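Local coordinates for protein angel homolog 2 (Homo sapiens, PDB 6RVZ) that probably acts on RNA ends carrying a 2',3'-cyclic phosphate and is thought to bind the 3' untranslated regions of mRNA, at residues Y57-Q62 against L80-R85. Residues are numbered along the deposited sequence; the frame is centred on the assembly and turned at random.
Sequences YNILSQ and LHWSFR. With KL2 (adenosine-2',3'-vanadate), chain B.
Arg85 meets Gln62 side-on and spends two of its nitrogens on a single acceptor, the amide oxygen OE1. Arg85 NH2 reaches Gln62 OE1 at 2.9 Å and Arg85 NE reaches it at 3.2 Å. The amide and guanidinium planes stand 32° apart, yet OE1 lies almost in the guanidinium plane.

The outer edge of the guanidinium serves the backbone. NH2 of Arg85 donates to Leu60 O at 2.8 Å, approaching from above the carbonyl plane, whereas NH1 of Arg85 reaches Ile59 O at 3.1 Å and lies in the plane of that carbonyl. A bend at chi3 (-55°) swings the group across to these acceptors; NH1 also bonds to Ser415 O, and together these partners fix its rotation. The buried guanidinium thus satisfies two successive carbonyls where the chain leaves the strand.

In this DNase I-like fold, strand 49-58 runs parallel to its neighbour 100-107, and helix 82-96 belongs to the beta-alpha-beta crossover joining them. At the strand's end Asn58 OD1 accepts from Leu60 N in an Asx turn, while Asn58 ND2 sits 2.9 Å from O3V of the adenosine-2',3'-vanadate and is also bonded to Glu105 and Asp236. Arg85 thus links helix 82-96 to the turn beside the ligand site.

Gln62 divides its amide between the two parts of the partner segment. Its chain bends at chi2 (66°), and Gln62 NE2 donates to Leu80 O at 3.0 Å, with Glu66 as a second partner.

Aliphatic packing covers one guanidinium face: Leu60 crosses the arginine at about a right angle, its CD2 4.0 Å above the Arg85 plane, offset toward the rim. The apolar contact is that of Ile59 CD1 with the edge of Trp82 at CH2; that indole stacks with His110, and its NE1 bonds to Glu114.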
ATOM      1  N   TYR A  57      -3.012  -5.988   2.644  1.00 25.63           N
ATOM      2  CA  TYR A  57      -4.346  -6.442   2.274  1.00 25.21           C
ATOM      3  C   TYR A  57      -5.345  -5.282   2.300  1.00 24.32           C
ATOM      4  O   TYR A  57      -5.610  -4.713   3.355  1.00 24.34           O
ATOM      5  CB  TYR A  57      -4.790  -7.570   3.214  1.00 25.41           C
ATOM      6  CG  TYR A  57      -5.918  -8.446   2.722  1.00 25.35           C
ATOM      7  CD1 TYR A  57      -6.317  -8.450   1.394  1.00 25.25           C
ATOM      8  CD2 TYR A  57      -6.560  -9.318   3.588  1.00 25.23           C
ATOM      9  CE1 TYR A  57      -7.343  -9.268   0.949  1.00 25.57           C
ATOM     10  CE2 TYR A  57      -7.584 -10.147   3.158  1.00 25.28           C
ATOM     11  CZ  TYR A  57      -7.979 -10.124   1.832  1.00 25.50           C
ATOM     12  OH  TYR A  57      -8.983 -10.939   1.396  1.00 25.07           O
ATOM     13  N   ASN A  58      -5.884  -4.934   1.121  1.00 23.42           N
ATOM     14  CA  ASN A  58      -7.049  -4.078   0.969  1.00 22.48           C
ATOM     15  C   ASN A  58      -8.266  -4.971   1.183  1.00 21.08           C
ATOM     16  O   ASN A  58      -8.537  -5.842   0.357  1.00 21.77           O
ATOM     17  CB  ASN A  58      -7.025  -3.394  -0.404  1.00 23.06           C
ATOM     18  CG  ASN A  58      -8.202  -2.476  -0.656  1.00 23.51           C
ATOM     19  OD1 ASN A  58      -9.323  -2.761  -0.237  1.00 24.38           O
ATOM     20  ND2 ASN A  58      -7.959  -1.369  -1.338  1.00 23.41           N
ATOM     21  N   ILE A  59      -8.972  -4.788   2.307  1.00 18.13           N
ATOM     22  CA  ILE A  59      -9.996  -5.738   2.715  1.00 17.16           C
ATOM     23  C   ILE A  59     -11.379  -5.363   2.169  1.00 17.00           C
ATOM     24  O   ILE A  59     -12.318  -6.133   2.366  1.00 17.10           O
ATOM     25  CB  ILE A  59     -10.008  -5.913   4.250  1.00 16.92           C
ATOM     26  CG1 ILE A  59     -10.495  -4.669   4.998  1.00 17.20           C
ATOM     27  CG2 ILE A  59      -8.634  -6.356   4.733  1.00 17.29           C
ATOM     28  CD1 ILE A  59     -10.752  -4.906   6.469  1.00 17.76           C
ATOM     29  N   LEU A  60     -11.504  -4.206   1.492  1.00 16.85           N
ATOM     30  CA  LEU A  60     -12.739  -3.701   0.897  1.00 16.92           C
ATOM     31  C   LEU A  60     -13.717  -3.258   1.986  1.00 17.33           C
ATOM     32  O   LEU A  60     -14.311  -4.088   2.677  1.00 17.89           O
ATOM     33  CB  LEU A  60     -13.373  -4.723  -0.055  1.00 16.99           C
ATOM     34  CG  LEU A  60     -14.705  -4.324  -0.700  1.00 17.30           C
ATOM     35  CD1 LEU A  60     -14.631  -3.006  -1.460  1.00 17.64           C
ATOM     36  CD2 LEU A  60     -15.171  -5.441  -1.620  1.00 17.82           C
ATOM     37  N   SER A  61     -13.880  -1.935   2.105  1.00 17.96           N
ATOM     38  CA  SER A  61     -14.817  -1.324   3.028  1.00 18.31           C
ATOM     39  C   SER A  61     -16.236  -1.632   2.551  1.00 19.78           C
ATOM     40  O   SER A  61     -16.527  -1.449   1.373  1.00 19.67           O
ATOM     41  CB  SER A  61     -14.548   0.165   3.085  1.00 19.06           C
ATOM     42  OG  SER A  61     -15.729   0.898   3.377  1.00 19.56           O
ATOM     43  N   GLN A  62     -17.135  -2.101   3.433  1.00 23.14           N
ATOM     44  CA  GLN A  62     -18.499  -2.408   3.026  1.00 25.06           C
ATOM     45  C   GLN A  62     -19.178  -1.174   2.432  1.00 26.57           C
ATOM     46  O   GLN A  62     -19.954  -1.302   1.488  1.00 27.49           O
ATOM     47  CB  GLN A  62     -19.322  -2.885   4.222  1.00 25.74           C
ATOM     48  CG  GLN A  62     -20.672  -3.478   3.848  1.00 25.94           C
ATOM     49  CD  GLN A  62     -20.544  -4.763   3.069  1.00 26.01           C
ATOM     50  OE1 GLN A  62     -19.568  -5.501   3.202  1.00 26.06           O
ATOM     51  NE2 GLN A  62     -21.535  -5.044   2.239  1.00 25.95           N
ATOM     52  N   LEU A  80     -21.596 -10.726  -0.578  1.00 30.36           N
ATOM     53  CA  LEU A  80     -21.205  -9.325  -0.493  1.00 30.22           C
ATOM     54  C   LEU A  80     -21.406  -8.762   0.917  1.00 30.54           C
ATOM     55  O   LEU A  80     -20.779  -7.764   1.266  1.00 31.28           O
ATOM     56  CB  LEU A  80     -22.010  -8.511  -1.517  1.00 29.74           C
ATOM     57  CG  LEU A  80     -21.690  -8.768  -2.991  1.00 29.38           C
ATOM     58  CD1 LEU A  80     -22.473  -7.819  -3.886  1.00 29.37           C
ATOM     59  CD2 LEU A  80     -20.200  -8.641  -3.269  1.00 29.21           C
ATOM     60  N   HIS A  81     -22.282  -9.384   1.721  1.00 30.53           N
ATOM     61  CA  HIS A  81     -22.619  -8.885   3.049  1.00 30.88           C
ATOM     62  C   HIS A  81     -21.400  -8.918   3.971  1.00 29.75           C
ATOM     63  O   HIS A  81     -20.614  -9.863   3.925  1.00 29.15           O
ATOM     64  CB  HIS A  81     -23.773  -9.694   3.660  1.00 32.24           C
ATOM     65  CG  HIS A  81     -25.034  -9.652   2.864  1.00 33.64           C
ATOM     66  ND1 HIS A  81     -25.721  -8.477   2.629  1.00 34.88           N
ATOM     67  CD2 HIS A  81     -25.735 -10.630   2.252  1.00 34.48           C
ATOM     68  CE1 HIS A  81     -26.790  -8.732   1.902  1.00 35.07           C
ATOM     69  NE2 HIS A  81     -26.822 -10.047   1.657  1.00 34.73           N
ATOM     70  N   TRP A  82     -21.268  -7.895   4.828  1.00 28.99           N
ATOM     71  CA  TRP A  82     -20.177  -7.809   5.791  1.00 28.91           C
ATOM     72  C   TRP A  82     -20.207  -9.000   6.752  1.00 28.79           C
ATOM     73  O   TRP A  82     -19.157  -9.508   7.140  1.00 28.40           O
ATOM     74  CB  TRP A  82     -20.226  -6.475   6.550  1.00 28.64           C
ATOM     75  CG  TRP A  82     -19.107  -6.294   7.529  1.00 28.38           C
ATOM     76  CD1 TRP A  82     -19.212  -6.137   8.881  1.00 28.48           C
ATOM     77  CD2 TRP A  82     -17.698  -6.268   7.234  1.00 28.15           C
ATOM     78  NE1 TRP A  82     -17.971  -6.006   9.443  1.00 28.41           N
ATOM     79  CE2 TRP A  82     -17.023  -6.082   8.460  1.00 27.93           C
ATOM     80  CE3 TRP A  82     -16.943  -6.377   6.060  1.00 28.38           C
ATOM     81  CZ2 TRP A  82     -15.632  -6.008   8.541  1.00 28.20           C
ATOM     82  CZ3 TRP A  82     -15.569  -6.307   6.141  1.00 28.25           C
ATOM     83  CH2 TRP A  82     -14.925  -6.123   7.365  1.00 28.27           C
ATOM     84  N   SER A  83     -21.416  -9.443   7.124  1.00 29.28           N
ATOM     85  CA  SER A  83     -21.600 -10.583   8.014  1.00 29.71           C
ATOM     86  C   SER A  83     -21.026 -11.860   7.398  1.00 29.28           C
ATOM     87  O   SER A  83     -20.622 -12.762   8.126  1.00 30.03           O
ATOM     88  CB  SER A  83     -23.057 -10.750   8.376  1.00 30.19           C
ATOM     89  OG  SER A  83     -23.861 -10.884   7.213  1.00 31.14           O
ATOM     90  N   PHE A  84     -20.996 -11.928   6.059  1.00 28.81           N
ATOM     91  CA  PHE A  84     -20.389 -13.034   5.331  1.00 28.88           C
ATOM     92  C   PHE A  84     -18.885 -12.815   5.158  1.00 28.21           C
ATOM     93  O   PHE A  84     -18.100 -13.745   5.331  1.00 27.96           O
ATOM     94  CB  PHE A  84     -21.057 -13.203   3.961  1.00 29.66           C
ATOM     95  CG  PHE A  84     -20.575 -14.384   3.157  1.00 30.18           C
ATOM     96  CD1 PHE A  84     -19.438 -14.289   2.367  1.00 30.20           C
ATOM     97  CD2 PHE A  84     -21.266 -15.587   3.173  1.00 30.36           C
ATOM     98  CE1 PHE A  84     -18.997 -15.373   1.622  1.00 30.28           C
ATOM     99  CE2 PHE A  84     -20.825 -16.670   2.426  1.00 30.56           C
ATOM    100  CZ  PHE A  84     -19.690 -16.561   1.655  1.00 30.41           C
ATOM    101  N   ARG A  85     -18.491 -11.583   4.806  1.00 27.37           N
ATOM    102  CA  ARG A  85     -17.135 -11.294   4.359  1.00 27.12           C
ATOM    103  C   ARG A  85     -16.142 -11.296   5.524  1.00 27.03           C
ATOM    104  O   ARG A  85     -15.052 -11.852   5.392  1.00 26.17           O
ATOM    105  CB  ARG A  85     -17.090  -9.956   3.609  1.00 26.67           C
ATOM    106  CG  ARG A  85     -17.792  -9.980   2.257  1.00 26.27           C
ATOM    107  CD  ARG A  85     -17.351  -8.874   1.315  1.00 25.87           C
ATOM    108  NE  ARG A  85     -17.497  -7.554   1.913  1.00 25.54           N
ATOM    109  CZ  ARG A  85     -16.491  -6.749   2.237  1.00 25.15           C
ATOM    110  NH1 ARG A  85     -15.240  -7.116   2.002  1.00 24.41           N
ATOM    111  NH2 ARG A  85     -16.740  -5.574   2.791  1.00 24.85           N
TER
HETATM  112  O2V KL2 B 601      -9.559   0.281  -7.007  1.00 31.39           O
HETATM  113  V   KL2 B 601      -9.344   0.581  -5.069  1.00 30.83           V
HETATM  114  O2' KL2 B 601     -11.291   0.950  -4.898  1.00 30.56           O
HETATM  115  O1V KL2 B 601      -7.260   0.359  -5.218  1.00 30.38           O
HETATM  116  O3V KL2 B 601      -9.537  -1.011  -3.718  1.00 30.45           O
HETATM  117  O3' KL2 B 601      -9.216   2.449  -4.377  1.00 30.68           O
HETATM  118  C3' KL2 B 601     -10.475   3.124  -4.348  1.00 31.15           C
HETATM  119  C2' KL2 B 601     -11.542   2.334  -5.080  1.00 31.41           C
HETATM  120  C4' KL2 B 601     -11.083   3.265  -2.965  1.00 31.30           C
HETATM  121  C5' KL2 B 601     -10.502   4.460  -2.215  1.00 31.21           C
HETATM  122  O5' KL2 B 601     -10.906   5.682  -2.844  1.00 30.46           O
HETATM  123  O4' KL2 B 601     -12.503   3.369  -3.193  1.00 31.30           O
HETATM  124  C1' KL2 B 601     -12.855   2.760  -4.450  1.00 31.64           C
HETATM  125  N1  KL2 B 601     -14.902   3.523  -9.184  1.00 32.75           N
HETATM  126  C2  KL2 B 601     -14.282   2.430  -8.705  1.00 32.62           C
HETATM  127  N3  KL2 B 601     -13.807   2.386  -7.450  1.00 31.80           N
HETATM  128  C4  KL2 B 601     -13.940   3.459  -6.634  1.00 32.07           C
HETATM  129  C5  KL2 B 601     -14.570   4.599  -7.112  1.00 32.32           C
HETATM  130  C6  KL2 B 601     -15.057   4.618  -8.411  1.00 32.56           C
HETATM  131  N6  KL2 B 601     -15.677   5.719  -8.899  1.00 32.62           N
HETATM  132  N7  KL2 B 601     -14.567   5.508  -6.124  1.00 32.49           N
HETATM  133  C8  KL2 B 601     -13.954   4.936  -5.071  1.00 32.15           C
HETATM  134  N9  KL2 B 601     -13.566   3.696  -5.371  1.00 31.97           N